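PDB 6UBD: Glyco_hydro_cc domain-containing protein from Trichoderma gamsii, which probably binds beta-1,3-glucan oligosaccharides through a catalytic-core fold of glycoside hydrolase family 128, subgroup VII. Local coordinates for residues Leu155-Phe158 and Asn159-Leu163; Ile186-Tyr189 and Trp190-Gln194; Glu232-Glu235 and His236-Ala239. All coordinates share one frame; numbering follows the deposited sequence.

Contact 2 lies between the other two. Its centre is about 15 Å from that of contact 1 and about 13 Å from that of contact 3, whereas contacts 1 and 3 do not meet, their nearest atoms being about 13 Å apart. Tyrosines of helix 179-193 pack on helix 154-159 at one junction, with Lys156 NZ 3.4 Å from Tyr188 OH. At the other, Trp190 CE2 lies 3.3 Å from His236 CE1 where the two rings stack. Contact 3 starts strand 237-243 and contact 2 ends a helix that leads into strand 197-206, so both probably lie away from the C-terminal strand ends where beta/alpha barrels bind sugars.

Contact 1 of 3, residues Leu155-Phe158 and Asn159-Leu163; sequences LKQF and NQQQL
Phe158 and Leu163 make the apolar part of this local contact. The leucine lies crosswise to the phenylalanine, with CD2 over one ring face and CD1 3.8 Å from Phe158 CE2. A first torsion of 179° turns the ring away from its own backbone N, and a flat, wholly apolar group suits this buried place, where Val124 and Trp167 also touch it. The backbone bonds change character along the turn. Asn159 N reaches Leu155 O at 2.9 Å in alpha-helical spacing, but Gln160 N to Gln157 O and Gln161 N to Phe158 O, both 3.1 Å, span only three residues, and their donors stand well above the carbonyl planes. Polar side chains lie on the outer side. Gln157 NE2 makes a weak bond to Gln161 OE1 at 3.2 Å, the two amide planes 32° apart; glutamines suit a place where flexible chains can offer either donor or acceptor. A water gives a hydrogen to Lys156 O at 2.9 Å and accepts one from Asn159 ND2 at 3.0 Å. Such tightening of alpha-helical bonds into three-residue turns is characteristic of a helix running out, here where helix 154-159 gives way to the loop before strand 170-176.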
ATOM      1  N   LEU A 155      -8.381   1.634  13.242  1.00  8.04           N
ATOM      2  CA  LEU A 155      -8.463   2.900  12.503  1.00  8.80           C
ATOM      3  C   LEU A 155      -9.738   3.632  12.960  1.00  8.34           C
ATOM      4  O   LEU A 155      -9.723   4.865  12.985  1.00  8.35           O
ATOM      5  CB  LEU A 155      -8.456   2.616  10.996  1.00  9.25           C
ATOM      6  CG  LEU A 155      -8.246   3.870  10.131  1.00  7.89           C
ATOM      7  CD1 LEU A 155      -6.872   4.512  10.383  1.00  8.40           C
ATOM      8  CD2 LEU A 155      -8.391   3.546   8.668  1.00  8.66           C
ATOM      9  N   LYS A 156     -10.767   2.933  13.320  1.00  7.82           N
ATOM     10  CA  LYS A 156     -12.016   3.614  13.761  1.00  9.54           C
ATOM     11  C   LYS A 156     -11.765   4.421  15.037  1.00  8.64           C
ATOM     12  O   LYS A 156     -12.237   5.588  15.135  1.00  8.80           O
ATOM     13  CB  LYS A 156     -13.131   2.560  13.925  1.00 11.49           C
ATOM     14  CG  LYS A 156     -14.461   3.190  14.253  1.00 15.63           C
ATOM     15  CD  LYS A 156     -15.591   2.255  14.130  1.00 22.40           C
ATOM     16  CE  LYS A 156     -15.800   1.934  12.674  1.00 25.99           C
ATOM     17  NZ  LYS A 156     -16.896   0.952  12.484  1.00 27.34           N
ATOM     18  N   GLN A 157     -10.978   3.836  15.938  1.00  9.16           N
ATOM     19  CA  GLN A 157     -10.614   4.503  17.202  1.00  9.11           C
ATOM     20  C   GLN A 157      -9.615   5.635  16.900  1.00  8.37           C
ATOM     21  O   GLN A 157      -9.781   6.771  17.447  1.00  8.88           O
ATOM     22  CB  GLN A 157     -10.101   3.430  18.153  1.00  7.99           C
ATOM     23  CG  GLN A 157      -9.794   4.004  19.549  1.00  8.91           C
ATOM     24  CD  GLN A 157     -11.056   4.410  20.289  1.00  9.17           C
ATOM     25  OE1 GLN A 157     -12.120   3.806  20.132  1.00 10.71           O
ATOM     26  NE2 GLN A 157     -10.962   5.413  21.138  1.00 12.00           N
ATOM     27  N   PHE A 158      -8.610   5.403  16.047  1.00  8.54           N
ATOM     28  CA  PHE A 158      -7.589   6.427  15.711  1.00  9.07           C
ATOM     29  C   PHE A 158      -8.297   7.642  15.121  1.00  7.82           C
ATOM     30  O   PHE A 158      -7.941   8.787  15.429  1.00  8.22           O
ATOM     31  CB  PHE A 158      -6.613   5.770  14.705  1.00  8.69           C
ATOM     32  CG  PHE A 158      -5.498   6.658  14.207  1.00  7.35           C
ATOM     33  CD1 PHE A 158      -4.384   6.933  14.977  1.00  7.45           C
ATOM     34  CD2 PHE A 158      -5.530   7.194  12.933  1.00  7.69           C
ATOM     35  CE1 PHE A 158      -3.349   7.711  14.496  1.00  8.32           C
ATOM     36  CE2 PHE A 158      -4.484   7.957  12.429  1.00  8.00           C
ATOM     37  CZ  PHE A 158      -3.389   8.249  13.234  1.00  8.22           C
ATOM     38  N   ASN A 159      -9.266   7.432  14.240  1.00  8.51           N
ATOM     39  CA  ASN A 159      -9.996   8.509  13.518  1.00  8.82           C
ATOM     40  C   ASN A 159     -10.800   9.394  14.485  1.00  8.92           C
ATOM     41  O   ASN A 159     -11.117  10.532  14.083  1.00  9.95           O
ATOM     42  CB  ASN A 159     -10.945   7.888  12.502  1.00  8.80           C
ATOM     43  CG  ASN A 159     -11.649   8.904  11.633  1.00  8.40           C
ATOM     44  OD1 ASN A 159     -10.963   9.701  10.976  1.00  8.37           O
ATOM     45  ND2 ASN A 159     -12.973   8.807  11.516  1.00 10.57           N
ATOM     46  N   GLN A 160     -11.109   8.913  15.682  1.00  9.33           N
ATOM     47  CA  GLN A 160     -11.864   9.676  16.694  1.00  9.68           C
ATOM     48  C   GLN A 160     -10.917  10.466  17.597  1.00 10.35           C
ATOM     49  O   GLN A 160     -11.407  11.219  18.507  1.00 11.23           O
ATOM     50  CB  GLN A 160     -12.806   8.799  17.529  0.51  9.94           C
ATOM     51  CG  GLN A 160     -14.038   8.301  16.775  0.51 11.20           C
ATOM     52  CD  GLN A 160     -14.866   9.408  16.165  0.51 13.96           C
ATOM     53  OE1 GLN A 160     -15.311  10.329  16.848  0.51 19.56           O
ATOM     54  NE2 GLN A 160     -15.117   9.222  14.874  0.51 14.38           N
ATOM     55  N   GLN A 161      -9.617  10.415  17.423  1.00 10.01           N
ATOM     56  CA  GLN A 161      -8.653  11.112  18.292  1.00  9.71           C
ATOM     57  C   GLN A 161      -8.354  12.501  17.750  1.00  9.27           C
ATOM     58  O   GLN A 161      -8.696  12.862  16.602  1.00 10.07           O
ATOM     59  CB  GLN A 161      -7.371  10.286  18.328  1.00  9.61           C
ATOM     60  CG  GLN A 161      -7.569   8.875  18.816  1.00  9.30           C
ATOM     61  CD  GLN A 161      -8.349   8.790  20.098  1.00 10.04           C
ATOM     62  OE1 GLN A 161      -9.380   8.069  20.145  1.00 11.70           O
ATOM     63  NE2 GLN A 161      -7.958   9.504  21.119  1.00  9.35           N
ATOM     64  N   GLN A 162      -7.648  13.306  18.531  1.00  9.28           N
ATOM     65  CA  GLN A 162      -7.245  14.686  18.169  1.00  9.21           C
ATOM     66  C   GLN A 162      -5.976  14.596  17.309  1.00  9.48           C
ATOM     67  O   GLN A 162      -4.882  14.348  17.857  1.00 11.19           O
ATOM     68  CB  GLN A 162      -7.117  15.548  19.409  1.00 10.74           C
ATOM     69  CG  GLN A 162      -6.654  16.960  19.128  1.00 14.92           C
ATOM     70  CD  GLN A 162      -6.701  17.887  20.336  1.00 17.97           C
ATOM     71  OE1 GLN A 162      -6.752  17.466  21.498  1.00 25.15           O
ATOM     72  NE2 GLN A 162      -6.714  19.160  20.051  1.00 22.04           N
ATOM     73  N   LEU A 163      -6.142  14.718  16.006  1.00 10.15           N
ATOM     74  CA  LEU A 163      -5.039  14.699  15.039  1.00  9.24           C
ATOM     75  C   LEU A 163      -4.840  16.137  14.578  1.00 10.92           C
ATOM     76  O   LEU A 163      -5.814  16.768  14.179  1.00 13.33           O
ATOM     77  CB  LEU A 163      -5.316  13.739  13.873  1.00  9.26           C
ATOM     78  CG  LEU A 163      -5.638  12.288  14.225  1.00 10.41           C
ATOM     79  CD1 LEU A 163      -5.881  11.459  12.987  1.00 12.13           C
ATOM     80  CD2 LEU A 163      -4.516  11.655  15.037  1.00 10.39           C
TER
HETATM   81  O   HOH W   1     -14.204   6.762  13.374  1.00 11.08           O

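Contact 2 of 3, residues Ile186-Tyr189 and Trp190-Gln194; sequences IDYY and WNTYQ
Tyr188 and Thr192, one helical turn apart, form the tight half of this contact. The threonine hydroxyl sits over one face of the tyrosine ring, displaced toward its rim, with OG1 3.4 Å from Tyr188 CE1. With chi1 at -57°, OG1 stays beside its own backbone N and donates to Tyr188 O at 2.8 Å. Thr192 N donates to the same oxygen at 2.9 Å from the opposite face of the carbonyl plane. Threonine suits the place because its hydroxyl can bond back to the carbonyl one turn earlier while its methyl, CG2, packs over the ring of Tyr193. That ring runs alongside Tyr189, pointing the same way, with Tyr193 CD2 3.8 Å from Tyr189 CD1. Tyr188 CD2 lies over the centre of the Tyr189 ring. Tyr189 and Tyr193 fill the buried side, where strand 170-176 touches both.

The solvent side is slacker. Asn191 rests its side chain near Asp187 O without bonding to it, and Asp187 turns its carboxylate to Gln183. Gln194, with positive phi, ends the helix: its N bonds Trp190 O at 2.8 Å, while its side-chain NE2 reaches that oxygen only weakly at 3.2 Å. Its CA lies over the rim of one face of the Trp190 indole, a ring that also stacks on His236.

The hydroxyls of Tyr188 and Tyr193 both hydrogen-bond to Glu152 OE2, and Tyr188 OH also has a weak bond to Lys156 NZ. Replacing Tyr188 by alanine removes ring and hydroxyl, and is likely to leave Glu152 OE2 with one tyrosine partner fewer and to open a gap over the Tyr189 face. With these partners the carboxylate is probably stabilised in its charged form, and aromatic packing on this helix carries a polar network at its rim.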
ATOM      1  N   ILE A 186     -13.554  -2.617  -0.177  1.00  8.13           N
ATOM      2  CA  ILE A 186     -13.742  -1.251  -0.747  1.00  8.65           C
ATOM      3  C   ILE A 186     -14.974  -0.580  -0.119  1.00  8.73           C
ATOM      4  O   ILE A 186     -14.913   0.614   0.291  1.00  9.22           O
ATOM      5  CB  ILE A 186     -13.871  -1.356  -2.281  1.00  9.03           C
ATOM      6  CG1 ILE A 186     -12.522  -1.718  -2.936  1.00  9.34           C
ATOM      7  CG2 ILE A 186     -14.411  -0.081  -2.892  1.00  8.61           C
ATOM      8  CD1 ILE A 186     -12.616  -2.155  -4.375  1.00  9.12           C
ATOM      9  N   ASP A 187     -16.083  -1.272  -0.092  1.00  8.50           N
ATOM     10  CA  ASP A 187     -17.342  -0.683   0.415  1.00  8.59           C
ATOM     11  C   ASP A 187     -17.220  -0.296   1.892  1.00  7.83           C
ATOM     12  O   ASP A 187     -17.679   0.806   2.293  1.00  8.71           O
ATOM     13  CB  ASP A 187     -18.536  -1.606   0.189  1.00  8.84           C
ATOM     14  CG  ASP A 187     -18.934  -1.882  -1.243  1.00 11.66           C
ATOM     15  OD1 ASP A 187     -18.638  -1.082  -2.082  1.00 14.22           O
ATOM     16  OD2 ASP A 187     -19.639  -2.911  -1.496  1.00 20.56           O
ATOM     17  N   TYR A 188     -16.609  -1.163   2.698  1.00  8.40           N
ATOM     18  CA  TYR A 188     -16.414  -0.841   4.124  1.00  8.49           C
ATOM     19  C   TYR A 188     -15.618   0.469   4.280  1.00  7.88           C
ATOM     20  O   TYR A 188     -16.032   1.366   5.047  1.00  8.19           O
ATOM     21  CB  TYR A 188     -15.706  -1.968   4.881  1.00  8.82           C
ATOM     22  CG  TYR A 188     -15.423  -1.608   6.318  1.00  8.35           C
ATOM     23  CD1 TYR A 188     -16.409  -1.621   7.315  1.00  8.16           C
ATOM     24  CD2 TYR A 188     -14.173  -1.092   6.679  1.00  8.01           C
ATOM     25  CE1 TYR A 188     -16.159  -1.177   8.597  1.00  8.22           C
ATOM     26  CE2 TYR A 188     -13.948  -0.620   7.962  1.00  8.57           C
ATOM     27  CZ  TYR A 188     -14.918  -0.736   8.948  1.00  8.11           C
ATOM     28  OH  TYR A 188     -14.724  -0.225  10.208  1.00  9.01           O
ATOM     29  N   TYR A 189     -14.490   0.609   3.571  1.00  8.39           N
ATOM     30  CA  TYR A 189     -13.597   1.751   3.806  1.00  8.12           C
ATOM     31  C   TYR A 189     -14.172   3.016   3.159  1.00  8.26           C
ATOM     32  O   TYR A 189     -13.993   4.109   3.766  1.00  7.73           O
ATOM     33  CB  TYR A 189     -12.143   1.447   3.413  1.00  8.36           C
ATOM     34  CG  TYR A 189     -11.384   0.633   4.434  1.00  8.60           C
ATOM     35  CD1 TYR A 189     -10.897   1.253   5.580  1.00  8.87           C
ATOM     36  CD2 TYR A 189     -11.232  -0.756   4.293  1.00  8.66           C
ATOM     37  CE1 TYR A 189     -10.229   0.508   6.541  1.00  9.09           C
ATOM     38  CE2 TYR A 189     -10.593  -1.518   5.248  1.00  8.39           C
ATOM     39  CZ  TYR A 189     -10.083  -0.863   6.392  1.00  8.35           C
ATOM     40  OH  TYR A 189      -9.368  -1.561   7.331  1.00  8.86           O
ATOM     41  N   TRP A 190     -14.897   2.976   2.049  1.00  7.79           N
ATOM     42  CA  TRP A 190     -15.617   4.166   1.523  1.00  8.16           C
ATOM     43  C   TRP A 190     -16.762   4.555   2.472  1.00  8.00           C
ATOM     44  O   TRP A 190     -16.902   5.722   2.849  1.00  9.29           O
ATOM     45  CB  TRP A 190     -16.131   3.952   0.064  1.00  8.12           C
ATOM     46  CG  TRP A 190     -16.988   5.121  -0.332  1.00  8.46           C
ATOM     47  CD1 TRP A 190     -18.368   5.204  -0.368  1.00  9.35           C
ATOM     48  CD2 TRP A 190     -16.549   6.478  -0.501  1.00  8.81           C
ATOM     49  NE1 TRP A 190     -18.795   6.480  -0.638  1.00  9.65           N
ATOM     50  CE2 TRP A 190     -17.690   7.291  -0.716  1.00  9.47           C
ATOM     51  CE3 TRP A 190     -15.289   7.047  -0.573  1.00  8.29           C
ATOM     52  CZ2 TRP A 190     -17.591   8.662  -0.924  1.00  9.52           C
ATOM     53  CZ3 TRP A 190     -15.172   8.402  -0.820  1.00  9.24           C
ATOM     54  CH2 TRP A 190     -16.322   9.189  -0.958  1.00 10.09           C
ATOM     55  N   ASN A 191     -17.591   3.617   2.826  1.00  7.75           N
ATOM     56  CA  ASN A 191     -18.766   3.948   3.654  1.00  9.25           C
ATOM     57  C   ASN A 191     -18.363   4.520   5.025  1.00  9.04           C
ATOM     58  O   ASN A 191     -19.006   5.490   5.521  1.00 10.53           O
ATOM     59  CB  ASN A 191     -19.697   2.750   3.849  1.00 10.17           C
ATOM     60  CG  ASN A 191     -20.470   2.324   2.631  1.00 14.76           C
ATOM     61  OD1 ASN A 191     -20.860   1.165   2.557  1.00 16.95           O
ATOM     62  ND2 ASN A 191     -20.738   3.255   1.740  1.00 15.74           N
ATOM     63  N   THR A 192     -17.295   3.946   5.614  1.00  8.74           N
ATOM     64  CA  THR A 192     -16.868   4.318   6.985  1.00  8.71           C
ATOM     65  C   THR A 192     -16.082   5.664   7.005  1.00  8.41           C
ATOM     66  O   THR A 192     -16.325   6.501   7.885  1.00 10.06           O
ATOM     67  CB  THR A 192     -16.069   3.177   7.619  1.00  9.97           C
ATOM     68  OG1 THR A 192     -16.863   1.971   7.631  1.00  8.56           O
ATOM     69  CG2 THR A 192     -15.706   3.549   9.046  1.00 11.98           C
ATOM     70  N   TYR A 193     -15.164   5.884   6.034  1.00  7.89           N
ATOM     71  CA  TYR A 193     -14.236   7.047   6.083  1.00  8.68           C
ATOM     72  C   TYR A 193     -14.523   8.096   5.019  1.00  8.77           C
ATOM     73  O   TYR A 193     -14.036   9.227   5.148  1.00  9.21           O
ATOM     74  CB  TYR A 193     -12.785   6.580   6.183  1.00  8.57           C
ATOM     75  CG  TYR A 193     -12.532   5.682   7.373  1.00  9.05           C
ATOM     76  CD1 TYR A 193     -12.368   6.223   8.657  1.00  8.68           C
ATOM     77  CD2 TYR A 193     -12.450   4.293   7.243  1.00  8.83           C
ATOM     78  CE1 TYR A 193     -12.221   5.401   9.761  1.00  9.29           C
ATOM     79  CE2 TYR A 193     -12.288   3.465   8.348  1.00  8.18           C
ATOM     80  CZ  TYR A 193     -12.168   4.028   9.615  1.00  8.72           C
ATOM     81  OH  TYR A 193     -12.028   3.266  10.721  1.00  9.81           O
ATOM     82  N   GLN A 194     -15.194   7.727   3.918  1.00  8.90           N
ATOM     83  CA  GLN A 194     -15.723   8.781   3.006  1.00  9.32           C
ATOM     84  C   GLN A 194     -14.593   9.577   2.313  1.00  9.04           C
ATOM     85  O   GLN A 194     -14.821  10.735   1.937  1.00  8.93           O
ATOM     86  CB  GLN A 194     -16.736   9.663   3.757  1.00  9.70           C
ATOM     87  CG  GLN A 194     -17.955   8.838   4.187  1.00 10.03           C
ATOM     88  CD  GLN A 194     -19.082   8.795   3.179  1.00  8.96           C
ATOM     89  OE1 GLN A 194     -19.581   9.826   2.689  1.00 11.54           O
ATOM     90  NE2 GLN A 194     -19.475   7.596   2.779  1.00 12.88           N
TER

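Contact 3 of 3, residues Glu232-Glu235 and His236-Ala239; sequences EANE and HVLA
Asn234 turns its side-chain oxygen back over the following chain, and OD1 accepts from His236 N at 2.8 Å in an Asx turn. The donor is tilted 33° from the amide's carbonyl plane, and the same oxygen takes a weak second bond from Val237 N at 3.2 Å. The backbone repeats the closure in a type I beta turn, whose Val237 N to Asn234 O bond is weak at 3.4 Å. A short amide suits the turn, supplying an acceptor close to its own backbone. Glu235 CG stands over the centre of the His236 imidazole, a CH-pi contact 3.8 Å from the centroid. It sits between the backbone N and carbonyl carbon (chi1 62°), and the chain then runs straight on, so that the carboxylate stacks on the ring with planes 4° apart. Trp190 stacks on the ring's other face. Farther out, Asn234 packs against Gln183 and Ile186, and Val237 also lies on Ile186, where a branched apolar residue suits the buried spot. Lys34 NZ binds Glu232 O and Val237 O, linking the last turn of helix 217-233 to the first residue of strand 237-243. That strand pairs with strand 197-206 through Leu238 and Leu197, with helix 179-193 packed alongside.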
ATOM      1  N   GLU A 232      -9.741  -0.291 -11.764  1.00 10.02           N
ATOM      2  CA  GLU A 232      -9.744   0.796 -12.797  1.00 10.52           C
ATOM      3  C   GLU A 232     -11.163   1.392 -12.967  1.00  9.34           C
ATOM      4  O   GLU A 232     -11.300   2.620 -13.109  1.00  9.18           O
ATOM      5  CB  GLU A 232      -9.104   0.324 -14.109  1.00 10.57           C
ATOM      6  CG  GLU A 232      -7.597   0.093 -14.020  1.00 10.15           C
ATOM      7  CD  GLU A 232      -6.763   1.372 -13.965  1.00  8.25           C
ATOM      8  OE1 GLU A 232      -7.323   2.500 -14.172  1.00  9.49           O
ATOM      9  OE2 GLU A 232      -5.503   1.219 -13.677  1.00  8.58           O
ATOM     10  N   ALA A 233     -12.208   0.568 -12.878  1.00 10.20           N
ATOM     11  CA  ALA A 233     -13.597   1.033 -13.040  1.00 10.57           C
ATOM     12  C   ALA A 233     -14.140   1.701 -11.754  1.00  9.78           C
ATOM     13  O   ALA A 233     -15.072   2.468 -11.903  1.00 11.46           O
ATOM     14  CB  ALA A 233     -14.438  -0.138 -13.484  1.00 10.47           C
ATOM     15  N   ASN A 234     -13.584   1.406 -10.588  1.00  8.37           N
ATOM     16  CA  ASN A 234     -14.190   1.878  -9.328  1.00  9.44           C
ATOM     17  C   ASN A 234     -13.802   3.367  -9.086  1.00  8.34           C
ATOM     18  O   ASN A 234     -12.580   3.706  -8.984  1.00  8.85           O
ATOM     19  CB  ASN A 234     -13.760   1.011  -8.143  1.00  8.66           C
ATOM     20  CG  ASN A 234     -14.483   1.424  -6.876  1.00  9.12           C
ATOM     21  OD1 ASN A 234     -14.139   2.413  -6.237  1.00 11.71           O
ATOM     22  ND2 ASN A 234     -15.477   0.634  -6.504  1.00  9.39           N
ATOM     23  N   GLU A 235     -14.791   4.244  -8.908  1.00  8.89           N
ATOM     24  CA  GLU A 235     -14.524   5.701  -8.796  1.00 10.07           C
ATOM     25  C   GLU A 235     -13.752   6.043  -7.502  1.00 11.03           C
ATOM     26  O   GLU A 235     -13.138   7.093  -7.506  1.00 10.91           O
ATOM     27  CB  GLU A 235     -15.838   6.514  -8.847  1.00 11.77           C
ATOM     28  CG  GLU A 235     -16.818   6.230  -7.729  1.00 14.35           C
ATOM     29  CD  GLU A 235     -18.139   6.995  -7.818  1.00 16.28           C
ATOM     30  OE1 GLU A 235     -18.076   8.229  -7.872  1.00 22.53           O
ATOM     31  OE2 GLU A 235     -19.178   6.378  -7.660  1.00 30.50           O
ATOM     32  N   HIS A 236     -13.875   5.220  -6.472  1.00 10.12           N
ATOM     33  CA  HIS A 236     -13.273   5.511  -5.149  1.00  9.75           C
ATOM     34  C   HIS A 236     -11.858   4.971  -5.013  1.00  9.67           C
ATOM     35  O   HIS A 236     -11.140   5.441  -4.110  1.00 12.91           O
ATOM     36  CB  HIS A 236     -14.143   4.991  -3.982  1.00 10.05           C
ATOM     37  CG  HIS A 236     -15.529   5.497  -3.987  1.00 10.98           C
ATOM     38  ND1 HIS A 236     -15.847   6.851  -3.973  1.00 12.34           N
ATOM     39  CD2 HIS A 236     -16.715   4.847  -3.892  1.00 14.71           C
ATOM     40  CE1 HIS A 236     -17.153   6.995  -3.952  1.00 13.00           C
ATOM     41  NE2 HIS A 236     -17.697   5.794  -3.856  1.00 17.27           N
ATOM     42  N   VAL A 237     -11.392   4.073  -5.869  1.00  8.79           N
ATOM     43  CA  VAL A 237     -10.019   3.554  -5.837  1.00  9.50           C
ATOM     44  C   VAL A 237      -9.152   4.448  -6.710  1.00  9.06           C
ATOM     45  O   VAL A 237      -9.312   4.451  -7.928  1.00  8.77           O
ATOM     46  CB  VAL A 237      -9.943   2.087  -6.278  1.00 10.34           C
ATOM     47  CG1 VAL A 237      -8.495   1.606  -6.309  1.00 10.67           C
ATOM     48  CG2 VAL A 237     -10.761   1.197  -5.306  1.00  9.96           C
ATOM     49  N   LEU A 238      -8.215   5.188  -6.111  1.00  7.71           N
ATOM     50  CA  LEU A 238      -7.373   6.145  -6.891  1.00  8.42           C
ATOM     51  C   LEU A 238      -5.944   5.607  -7.109  1.00  8.80           C
ATOM     52  O   LEU A 238      -5.228   6.232  -7.903  1.00  8.95           O
ATOM     53  CB  LEU A 238      -7.392   7.531  -6.239  1.00  8.94           C
ATOM     54  CG  LEU A 238      -8.740   8.264  -6.340  1.00  9.76           C
ATOM     55  CD1 LEU A 238      -8.595   9.669  -5.902  1.00 10.41           C
ATOM     56  CD2 LEU A 238      -9.418   8.177  -7.736  1.00 11.65           C
ATOM     57  N   ALA A 239      -5.546   4.504  -6.474  1.00  8.38           N
ATOM     58  CA  ALA A 239      -4.206   3.893  -6.651  1.00  8.67           C
ATOM     59  C   ALA A 239      -4.266   2.481  -6.127  1.00  8.39           C
ATOM     60  O   ALA A 239      -5.033   2.182  -5.184  1.00  9.09           O
ATOM     61  CB  ALA A 239      -3.146   4.705  -5.913  1.00  8.43           C
TER